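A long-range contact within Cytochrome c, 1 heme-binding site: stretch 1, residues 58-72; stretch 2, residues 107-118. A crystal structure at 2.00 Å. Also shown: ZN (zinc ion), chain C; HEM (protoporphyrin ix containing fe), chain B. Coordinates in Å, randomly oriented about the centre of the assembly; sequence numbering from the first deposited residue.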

ATOM      1  N   THR A  58       3.918   1.363   5.376  1.00 17.86           N
ATOM      2  CA  THR A  58       4.328   0.022   5.736  1.00 22.30           C
ATOM      3  C   THR A  58       4.779  -0.025   7.194  1.00 21.15           C
ATOM      4  O   THR A  58       3.982  -0.391   8.022  1.00 21.09           O
ATOM      5  CB  THR A  58       5.343  -0.564   4.754  1.00 20.65           C
ATOM      6  OG1 THR A  58       6.541   0.204   4.779  1.00 17.68           O
ATOM      7  CG2 THR A  58       4.750  -0.593   3.335  1.00 21.29           C
ATOM      8  N   ALA A  59       6.023   0.314   7.505  1.00 21.38           N
ATOM      9  CA  ALA A  59       6.486   0.291   8.900  1.00 22.39           C
ATOM     10  C   ALA A  59       6.168   1.559   9.704  1.00 23.97           C
ATOM     11  O   ALA A  59       5.867   1.493  10.911  1.00 22.13           O
ATOM     12  CB  ALA A  59       7.979   0.043   8.939  1.00 24.71           C
ATOM     13  N   TRP A  60       6.276   2.725   9.053  1.00 23.61           N
ATOM     14  CA  TRP A  60       6.199   3.990   9.773  1.00 21.01           C
ATOM     15  C   TRP A  60       6.153   5.133   8.770  1.00 21.21           C
ATOM     16  O   TRP A  60       6.858   5.094   7.767  1.00 21.42           O
ATOM     17  CB  TRP A  60       7.429   4.145  10.680  1.00 20.86           C
ATOM     18  CG  TRP A  60       7.448   5.437  11.430  1.00 25.21           C
ATOM     19  CD1 TRP A  60       6.866   5.698  12.629  1.00 23.91           C
ATOM     20  CD2 TRP A  60       8.099   6.642  11.022  1.00 23.86           C
ATOM     21  NE1 TRP A  60       7.086   7.007  12.983  1.00 22.20           N
ATOM     22  CE2 TRP A  60       7.857   7.602  12.019  1.00 22.13           C
ATOM     23  CE3 TRP A  60       8.858   7.008   9.898  1.00 22.07           C
ATOM     24  CZ2 TRP A  60       8.319   8.912  11.917  1.00 20.99           C
ATOM     25  CZ3 TRP A  60       9.332   8.296   9.811  1.00 19.89           C
ATOM     26  CH2 TRP A  60       9.058   9.230  10.811  1.00 23.87           C
ATOM     27  N   PRO A  61       5.342   6.158   9.039  1.00 19.53           N
ATOM     28  CA  PRO A  61       4.441   6.382  10.189  1.00 24.20           C
ATOM     29  C   PRO A  61       3.060   5.676  10.160  1.00 25.00           C
ATOM     30  O   PRO A  61       2.478   5.487  11.239  1.00 24.21           O
ATOM     31  CB  PRO A  61       4.237   7.905  10.171  1.00 22.29           C
ATOM     32  CG  PRO A  61       5.306   8.444   9.310  1.00 22.56           C
ATOM     33  CD  PRO A  61       5.533   7.399   8.281  1.00 21.64           C
ATOM     34  N   ASP A  62       2.530   5.325   8.986  1.00 19.20           N
ATOM     35  CA  ASP A  62       1.175   4.763   8.934  1.00 25.63           C
ATOM     36  C   ASP A  62       1.319   3.239   8.932  1.00 25.33           C
ATOM     37  O   ASP A  62       0.971   2.552   7.952  1.00 24.15           O
ATOM     38  CB  ASP A  62       0.411   5.285   7.721  1.00 24.68           C
ATOM     39  CG  ASP A  62      -1.134   5.115   7.825  1.00 27.94           C
ATOM     40  OD1 ASP A  62      -1.680   4.440   8.701  1.00 25.64           O
ATOM     41  OD2 ASP A  62      -1.843   5.676   6.960  1.00 29.11           O
ATOM     42  N   THR A  63       1.829   2.707  10.042  1.00 23.30           N
ATOM     43  CA  THR A  63       2.219   1.304  10.037  1.00 24.14           C
ATOM     44  C   THR A  63       1.057   0.361   9.768  1.00 22.87           C
ATOM     45  O   THR A  63      -0.059   0.561  10.243  1.00 22.80           O
ATOM     46  CB  THR A  63       3.037   0.864  11.291  1.00 25.40           C
ATOM     47  OG1 THR A  63       2.487  -0.310  11.881  1.00 28.46           O
ATOM     48  CG2 THR A  63       3.073   1.876  12.271  1.00 23.32           C
ATOM     49  N   GLY A  64       1.349  -0.653   8.961  1.00 22.68           N
ATOM     50  CA  GLY A  64       0.358  -1.625   8.545  1.00 23.15           C
ATOM     51  C   GLY A  64      -0.699  -1.226   7.512  1.00 24.30           C
ATOM     52  O   GLY A  64      -1.471  -2.087   7.083  1.00 21.43           O
ATOM     53  N   ALA A  65      -0.765   0.037   7.087  1.00 24.78           N
ATOM     54  CA  ALA A  65      -1.883   0.465   6.222  1.00 21.88           C
ATOM     55  C   ALA A  65      -1.924  -0.236   4.860  1.00 23.58           C
ATOM     56  O   ALA A  65      -2.993  -0.651   4.394  1.00 21.18           O
ATOM     57  CB  ALA A  65      -1.883   1.994   6.029  1.00 24.78           C
ATOM     58  N   LEU A  66      -0.767  -0.373   4.221  1.00 22.48           N
ATOM     59  CA  LEU A  66      -0.714  -1.025   2.924  1.00 20.17           C
ATOM     60  C   LEU A  66      -1.132  -2.477   3.067  1.00 22.74           C
ATOM     61  O   LEU A  66      -1.825  -3.035   2.192  1.00 23.53           O
ATOM     62  CB  LEU A  66       0.701  -0.943   2.371  1.00 23.23           C
ATOM     63  CG  LEU A  66       0.957  -1.574   1.018  1.00 20.19           C
ATOM     64  CD1 LEU A  66       0.140  -0.871  -0.035  1.00 21.58           C
ATOM     65  CD2 LEU A  66       2.429  -1.509   0.703  1.00 19.44           C
ATOM     66  N   MET A  67      -0.705  -3.087   4.174  1.00 22.11           N
ATOM     67  CA  MET A  67      -1.057  -4.477   4.464  1.00 23.45           C
ATOM     68  C   MET A  67      -2.564  -4.609   4.718  1.00 22.35           C
ATOM     69  O   MET A  67      -3.221  -5.485   4.134  1.00 25.27           O
ATOM     70  CB  MET A  67      -0.211  -5.037   5.620  1.00 23.37           C
ATOM     71  CG  MET A  67       1.302  -5.080   5.332  1.00 24.64           C
ATOM     72  SD  MET A  67       2.115  -3.428   5.441  1.00 24.69           S
ATOM     73  CE  MET A  67       3.174  -3.634   6.878  1.00 23.18           C
ATOM     74  N   ARG A  68      -3.129  -3.709   5.520  1.00 19.49           N
ATOM     75  CA  ARG A  68      -4.571  -3.699   5.767  1.00 22.79           C
ATOM     76  C   ARG A  68      -5.401  -3.487   4.491  1.00 23.57           C
ATOM     77  O   ARG A  68      -6.423  -4.140   4.302  1.00 24.09           O
ATOM     78  CB  ARG A  68      -4.945  -2.635   6.782  1.00 23.95           C
ATOM     79  CG  ARG A  68      -4.438  -2.924   8.206  1.00 24.56           C
ATOM     80  CD  ARG A  68      -5.143  -2.045   9.187  1.00 25.56           C
ATOM     81  NE  ARG A  68      -4.683  -0.671   9.101  1.00 26.68           N
ATOM     82  CZ  ARG A  68      -3.513  -0.241   9.558  1.00 27.28           C
ATOM     83  NH1 ARG A  68      -2.662  -1.094  10.138  1.00 29.25           N
ATOM     84  NH2 ARG A  68      -3.189   1.039   9.430  1.00 25.54           N
ATOM     85  N   ARG A  69      -4.980  -2.571   3.625  1.00 19.79           N
ATOM     86  CA  ARG A  69      -5.838  -2.193   2.521  1.00 21.96           C
ATOM     87  C   ARG A  69      -5.731  -3.216   1.396  1.00 23.84           C
ATOM     88  O   ARG A  69      -6.716  -3.444   0.672  1.00 20.81           O
ATOM     89  CB  ARG A  69      -5.531  -0.789   2.027  1.00 23.87           C
ATOM     90  CG  ARG A  69      -5.778   0.338   3.046  1.00 23.38           C
ATOM     91  CD  ARG A  69      -7.050   0.141   3.881  1.00 23.28           C
ATOM     92  NE  ARG A  69      -7.372   1.320   4.693  1.00 19.27           N
ATOM     93  CZ  ARG A  69      -7.942   2.424   4.219  1.00 20.17           C
ATOM     94  NH1 ARG A  69      -8.248   2.538   2.924  1.00 23.07           N
ATOM     95  NH2 ARG A  69      -8.195   3.439   5.029  1.00 22.15           N
ATOM     96  N   LEU A  70      -4.555  -3.841   1.246  1.00 21.03           N
ATOM     97  CA  LEU A  70      -4.403  -4.879   0.227  1.00 21.74           C
ATOM     98  C   LEU A  70      -4.821  -6.312   0.677  1.00 26.10           C
ATOM     99  O   LEU A  70      -4.837  -7.256  -0.149  1.00 23.28           O
ATOM    100  CB  LEU A  70      -2.989  -4.891  -0.347  1.00 22.80           C
ATOM    101  CG  LEU A  70      -2.585  -3.695  -1.221  1.00 20.42           C
ATOM    102  CD1 LEU A  70      -1.270  -4.004  -1.886  1.00 18.98           C
ATOM    103  CD2 LEU A  70      -3.666  -3.326  -2.250  1.00 21.56           C
ATOM    104  N   ASP A  71      -5.182  -6.475   1.946  1.00 24.68           N
ATOM    105  CA  ASP A  71      -5.464  -7.813   2.462  1.00 26.03           C
ATOM    106  C   ASP A  71      -6.668  -8.428   1.734  1.00 27.77           C
ATOM    107  O   ASP A  71      -7.673  -7.746   1.496  1.00 25.19           O
ATOM    108  CB  ASP A  71      -5.720  -7.796   3.960  1.00 27.07           C
ATOM    109  CG  ASP A  71      -5.578  -9.185   4.585  1.00 31.39           C
ATOM    110  OD1 ASP A  71      -4.441  -9.682   4.669  1.00 29.14           O
ATOM    111  OD2 ASP A  71      -6.607  -9.768   4.988  1.00 30.84           O
ATOM    112  N   ASP A  72      -6.548  -9.709   1.376  1.00 27.90           N
ATOM    113  CA  ASP A  72      -7.629 -10.411   0.654  1.00 29.56           C
ATOM    114  C   ASP A  72      -8.718 -10.890   1.597  1.00 32.24           C
ATOM    115  O   ASP A  72      -9.822 -11.231   1.160  1.00 31.70           O
ATOM    116  CB  ASP A  72      -7.102 -11.570  -0.210  1.00 28.62           C
ATOM    117  CG  ASP A  72      -6.395 -12.667   0.591  1.00 30.71           C
ATOM    118  OD1 ASP A  72      -6.551 -12.732   1.818  1.00 28.32           O
ATOM    119  OD2 ASP A  72      -5.667 -13.486  -0.035  1.00 29.77           O
ATOM    120  N   GLY A 107       7.771  -8.101   3.342  1.00 28.96           N
ATOM    121  CA  GLY A 107       8.502  -8.951   4.274  1.00 30.69           C
ATOM    122  C   GLY A 107       7.521  -9.758   5.101  1.00 31.36           C
ATOM    123  O   GLY A 107       7.169 -10.880   4.733  1.00 37.15           O
ATOM    124  N   VAL A 108       7.067  -9.183   6.208  1.00 29.33           N
ATOM    125  CA  VAL A 108       6.007  -9.774   7.008  1.00 32.16           C
ATOM    126  C   VAL A 108       4.696  -8.986   6.790  1.00 29.72           C
ATOM    127  O   VAL A 108       4.700  -7.774   6.897  1.00 32.05           O
ATOM    128  CB  VAL A 108       6.406  -9.814   8.517  1.00 31.88           C
ATOM    129  CG1 VAL A 108       5.261 -10.284   9.388  1.00 32.65           C
ATOM    130  CG2 VAL A 108       7.605 -10.745   8.735  1.00 36.93           C
ATOM    131  N   TRP A 109       3.590  -9.672   6.495  1.00 30.55           N
ATOM    132  CA  TRP A 109       2.279  -9.022   6.333  1.00 26.54           C
ATOM    133  C   TRP A 109       1.649  -8.581   7.665  1.00 29.34           C
ATOM    134  O   TRP A 109       0.579  -9.047   8.048  1.00 28.16           O
ATOM    135  CB  TRP A 109       1.334  -9.945   5.581  1.00 28.74           C
ATOM    136  CG  TRP A 109       0.247  -9.237   4.793  1.00 27.78           C
ATOM    137  CD1 TRP A 109      -1.104  -9.291   5.005  1.00 30.42           C
ATOM    138  CD2 TRP A 109       0.439  -8.364   3.664  1.00 24.67           C
ATOM    139  NE1 TRP A 109      -1.766  -8.509   4.069  1.00 27.00           N
ATOM    140  CE2 TRP A 109      -0.834  -7.936   3.237  1.00 28.99           C
ATOM    141  CE3 TRP A 109       1.565  -7.917   2.968  1.00 27.94           C
ATOM    142  CZ2 TRP A 109      -1.004  -7.071   2.136  1.00 28.33           C
ATOM    143  CZ3 TRP A 109       1.393  -7.062   1.876  1.00 27.71           C
ATOM    144  CH2 TRP A 109       0.131  -6.649   1.482  1.00 24.30           C
ATOM    145  N   ASN A 110       2.284  -7.643   8.356  1.00 27.33           N
ATOM    146  CA  ASN A 110       1.780  -7.203   9.648  1.00 27.83           C
ATOM    147  C   ASN A 110       0.663  -6.151   9.521  1.00 29.23           C
ATOM    148  O   ASN A 110       0.877  -5.078   8.956  1.00 26.77           O
ATOM    149  CB  ASN A 110       2.932  -6.653  10.485  1.00 29.04           C
ATOM    150  CG  ASN A 110       2.590  -6.554  11.965  1.00 32.22           C
ATOM    151  OD1 ASN A 110       1.520  -6.085  12.352  1.00 30.61           O
ATOM    152  ND2 ASN A 110       3.516  -7.009  12.807  1.00 37.84           N
ATOM    153  N   LEU A 111      -0.511  -6.448  10.080  1.00 27.42           N
ATOM    154  CA  LEU A 111      -1.656  -5.557   9.975  1.00 26.84           C
ATOM    155  C   LEU A 111      -1.810  -4.576  11.133  1.00 28.70           C
ATOM    156  O   LEU A 111      -2.762  -3.778  11.147  1.00 29.63           O
ATOM    157  CB  LEU A 111      -2.951  -6.360   9.876  1.00 29.60           C
ATOM    158  CG  LEU A 111      -3.079  -7.511   8.884  1.00 33.42           C
ATOM    159  CD1 LEU A 111      -4.552  -7.886   8.744  1.00 39.96           C
ATOM    160  CD2 LEU A 111      -2.541  -7.157   7.532  1.00 30.18           C
ATOM    161  N   LYS A 112      -0.907  -4.633  12.112  1.00 28.22           N
ATOM    162  CA  LYS A 112      -1.057  -3.834  13.301  1.00 26.88           C
ATOM    163  C   LYS A 112      -0.792  -2.373  13.049  1.00 28.35           C
ATOM    164  O   LYS A 112      -0.178  -1.999  12.049  1.00 26.09           O
ATOM    165  CB  LYS A 112      -0.090  -4.288  14.382  1.00 32.36           C
ATOM    166  CG  LYS A 112      -0.419  -5.619  14.995  1.00 34.11           C
ATOM    167  CD  LYS A 112       0.741  -6.112  15.851  1.00 36.85           C
ATOM    168  CE  LYS A 112       0.500  -7.541  16.318  1.00 39.49           C
ATOM    169  NZ  LYS A 112       1.564  -7.983  17.268  1.00 40.04           N
ATOM    170  N   LYS A 113      -1.250  -1.567  13.995  1.00 27.49           N
ATOM    171  CA  LYS A 113      -1.145  -0.107  13.945  1.00 27.32           C
ATOM    172  C   LYS A 113       0.014   0.318  14.846  1.00 28.29           C
ATOM    173  O   LYS A 113       0.483  -0.476  15.670  1.00 27.25           O
ATOM    174  CB  LYS A 113      -2.476   0.552  14.376  1.00 26.51           C
ATOM    175  CG  LYS A 113      -3.473   0.638  13.223  1.00 27.85           C
ATOM    176  CD  LYS A 113      -4.811   1.181  13.617  1.00 32.38           C
ATOM    177  CE  LYS A 113      -5.791   1.099  12.445  1.00 38.13           C
ATOM    178  N   TRP A 114       0.469   1.560  14.690  1.00 26.69           N
ATOM    179  CA  TRP A 114       1.753   1.972  15.253  1.00 26.56           C
ATOM    180  C   TRP A 114       1.859   1.756  16.791  1.00 27.48           C
ATOM    181  O   TRP A 114       2.865   1.243  17.268  1.00 25.73           O
ATOM    182  CB  TRP A 114       2.057   3.433  14.904  1.00 24.36           C
ATOM    183  CG  TRP A 114       3.235   3.995  15.609  1.00 23.45           C
ATOM    184  CD1 TRP A 114       3.221   4.932  16.600  1.00 27.63           C
ATOM    185  CD2 TRP A 114       4.603   3.663  15.393  1.00 26.55           C
ATOM    186  NE1 TRP A 114       4.497   5.206  17.008  1.00 24.10           N
ATOM    187  CE2 TRP A 114       5.365   4.443  16.282  1.00 24.80           C
ATOM    188  CE3 TRP A 114       5.267   2.780  14.528  1.00 22.25           C
ATOM    189  CZ2 TRP A 114       6.736   4.361  16.343  1.00 23.62           C
ATOM    190  CZ3 TRP A 114       6.633   2.721  14.582  1.00 24.42           C
ATOM    191  CH2 TRP A 114       7.356   3.506  15.488  1.00 25.16           C
ATOM    192  N   PRO A 115       0.820   2.134  17.547  1.00 27.97           N
ATOM    193  CA  PRO A 115       0.884   2.024  19.008  1.00 28.47           C
ATOM    194  C   PRO A 115       0.938   0.579  19.530  1.00 32.67           C
ATOM    195  O   PRO A 115       1.272   0.374  20.693  1.00 32.82           O
ATOM    196  CB  PRO A 115      -0.423   2.679  19.459  1.00 28.70           C
ATOM    197  CG  PRO A 115      -0.885   3.475  18.317  1.00 34.38           C
ATOM    198  CD  PRO A 115      -0.442   2.758  17.112  1.00 30.28           C
ATOM    199  N   ASP A 116       0.582  -0.393  18.698  1.00 28.91           N
ATOM    200  CA  ASP A 116       0.457  -1.775  19.147  1.00 34.06           C
ATOM    201  C   ASP A 116       1.558  -2.656  18.581  1.00 33.49           C
ATOM    202  O   ASP A 116       1.508  -3.868  18.753  1.00 36.73           O
ATOM    203  CB  ASP A 116      -0.898  -2.344  18.724  1.00 33.73           C
ATOM    204  CG  ASP A 116      -2.045  -1.440  19.097  1.00 37.16           C
ATOM    205  OD1 ASP A 116      -2.119  -1.075  20.300  1.00 37.14           O
ATOM    206  OD2 ASP A 116      -2.847  -1.066  18.185  1.00 32.70           O
ATOM    207  N   ILE A 117       2.542  -2.066  17.907  1.00 30.49           N
ATOM    208  CA  ILE A 117       3.581  -2.868  17.249  1.00 31.97           C
ATOM    209  C   ILE A 117       4.890  -2.781  18.003  1.00 30.90           C
ATOM    210  O   ILE A 117       5.198  -1.762  18.612  1.00 30.39           O
ATOM    211  CB  ILE A 117       3.808  -2.467  15.761  1.00 33.28           C
ATOM    212  CG1 ILE A 117       4.760  -3.455  15.087  1.00 34.83           C
ATOM    213  CG2 ILE A 117       4.388  -1.063  15.640  1.00 28.97           C
ATOM    214  CD1 ILE A 117       4.537  -3.598  13.607  1.00 33.95           C
ATOM    215  N   THR A 118       5.648  -3.865  17.961  1.00 30.55           N
ATOM    216  CA  THR A 118       6.922  -3.947  18.659  1.00 33.94           C
ATOM    217  C   THR A 118       8.060  -3.649  17.715  1.00 30.73           C
ATOM    218  O   THR A 118       7.928  -3.807  16.512  1.00 32.48           O
ATOM    219  CB  THR A 118       7.196  -5.369  19.195  1.00 33.49           C
ATOM    220  OG1 THR A 118       7.635  -6.204  18.116  1.00 33.38           O
ATOM    221  CG2 THR A 118       5.962  -5.955  19.846  1.00 37.63           C
TER
HETATM  222 ZN    ZN C 202      -3.599   4.858   7.361  1.00 31.96          ZN
HETATM  223  CHA HEM B 201      -6.570   4.894   0.225  1.00 20.02           C
HETATM  224  CHB HEM B 201      -3.303   1.758  -1.463  1.00 16.52           C
HETATM  225  CHC HEM B 201      -5.617   1.943  -5.687  1.00 19.56           C
HETATM  226  CHD HEM B 201      -8.473   5.484  -4.203  1.00 18.80           C
HETATM  227  C1A HEM B 201      -5.553   3.964   0.134  1.00 18.97           C
HETATM  228  C2A HEM B 201      -4.776   3.510   1.255  1.00 17.72           C
HETATM  229  C3A HEM B 201      -3.870   2.644   0.802  1.00 19.71           C
HETATM  230  C4A HEM B 201      -4.049   2.522  -0.619  1.00 17.63           C
HETATM  231  CMA HEM B 201      -2.794   1.907   1.610  1.00 20.25           C
HETATM  232  CAA HEM B 201      -5.003   3.974   2.703  1.00 20.91           C
HETATM  233  CBA HEM B 201      -4.185   5.204   3.092  1.00 19.09           C
HETATM  234  CGA HEM B 201      -4.397   5.431   4.581  1.00 22.62           C
HETATM  235  O1A HEM B 201      -3.755   4.772   5.424  1.00 21.30           O
HETATM  236  O2A HEM B 201      -5.232   6.276   4.928  1.00 20.02           O
HETATM  237  C1B HEM B 201      -3.653   1.549  -2.774  1.00 18.17           C
HETATM  238  C2B HEM B 201      -3.006   0.623  -3.647  1.00 16.63           C
HETATM  239  C3B HEM B 201      -3.643   0.658  -4.816  1.00 17.85           C
HETATM  240  C4B HEM B 201      -4.719   1.611  -4.696  1.00 20.09           C
HETATM  241  CMB HEM B 201      -1.782  -0.171  -3.197  1.00 17.28           C
HETATM  242  CAB HEM B 201      -3.362  -0.161  -6.079  1.00 19.30           C
HETATM  243  CBB HEM B 201      -3.215  -1.501  -5.923  1.00 19.36           C
HETATM  244  C1C HEM B 201      -6.549   2.939  -5.652  1.00 19.68           C
HETATM  245  C2C HEM B 201      -7.371   3.308  -6.779  1.00 19.79           C
HETATM  246  C3C HEM B 201      -8.166   4.317  -6.385  1.00 20.13           C
HETATM  247  C4C HEM B 201      -7.876   4.555  -4.985  1.00 18.46           C
HETATM  248  CMC HEM B 201      -7.235   2.662  -8.177  1.00 22.76           C
HETATM  249  CAC HEM B 201      -9.268   5.088  -7.167  1.00 21.53           C
HETATM  250  CBC HEM B 201     -10.024   4.475  -8.104  1.00 23.42           C
HETATM  251  C1D HEM B 201      -8.186   5.678  -2.881  1.00 18.99           C
HETATM  252  C2D HEM B 201      -8.799   6.708  -2.088  1.00 21.22           C
HETATM  253  C3D HEM B 201      -8.205   6.536  -0.696  1.00 20.58           C
HETATM  254  C4D HEM B 201      -7.302   5.410  -0.806  1.00 18.00           C
HETATM  255  CMD HEM B 201      -9.819   7.760  -2.590  1.00 23.50           C
HETATM  256  CAD HEM B 201      -8.501   7.372   0.554  1.00 22.38           C
HETATM  257  CBD HEM B 201      -9.850   6.989   1.149  1.00 21.53           C
HETATM  258  CGD HEM B 201      -9.704   5.629   1.782  1.00 21.33           C
HETATM  259  O1D HEM B 201      -8.973   5.448   2.784  1.00 22.87           O
HETATM  260  O2D HEM B 201     -10.335   4.698   1.265  1.00 23.80           O
HETATM  261  NA  HEM B 201      -5.108   3.324  -0.998  1.00 16.00           N
HETATM  262  NB  HEM B 201      -4.707   2.123  -3.432  1.00 17.07           N
HETATM  263  NC  HEM B 201      -6.906   3.704  -4.560  1.00 17.77           N
HETATM  264  ND  HEM B 201      -7.315   4.930  -2.103  1.00 20.18           N
HETATM  265 FE   HEM B 201      -5.931   3.496  -2.819  1.00 18.04          FE
HETATM  266  O   HOH W   1      -0.741   3.055  12.459  1.00 29.09           O
HETATM  267  O   HOH W   2      -4.513   3.018   7.720  1.00 24.70           O
HETATM  268  O   HOH W   3      -4.886   6.432   7.467  1.00 29.30           O

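Arg68 makes the shortest polar link between the stretches. Its NH1 donates to Leu111 O at 2.9 Å, and a second, weak bond runs from Arg68 NH1 to Lys112 O at 3.3 Å. Both carbonyls lie near the guanidinium plane, at its edge, where the N-H groups point. The same group also binds its own stretch: Arg68 NH1 and NH2 reach Thr63 O at 3.1 and 3.3 Å. Thr63 O and Lys112 O are both acceptors and lie 3.1 Å apart; Arg68 NH1 donates to each. Thr63 OG1 adds a weak bond to Lys112 O at 3.2 Å. A water joins Trp114 N to Thr63 O, the latter bond weak.

At one end of the contact, Trp109 NE1 donates to Asp71 OD1 at 3.0 Å. Asp71 OD1 lies at the edge of the indole, near its plane. Met67 covers one face of that ring. Met67 CG makes a CH-pi contact over the face of the six-membered ring; its nearest ring atom is Trp109 CE3, at 3.7 Å. Met67 CB also packs on Leu111 CD2 at 3.7 Å.

The Gly64 CA lies 4.6 Å from the Leu111 CA, and makes a CA-H...O contact with Lys112 O at 3.6 Å. An ideal CB here would clash with that oxygen, and the positive phi also favours glycine.

Farther out, the edge of Trp60 meets the face of Trp114, with Trp60 CD1 3.6 Å from Trp114 CZ3. Thr63 CG2 sits 3.2 Å from Trp114 CB.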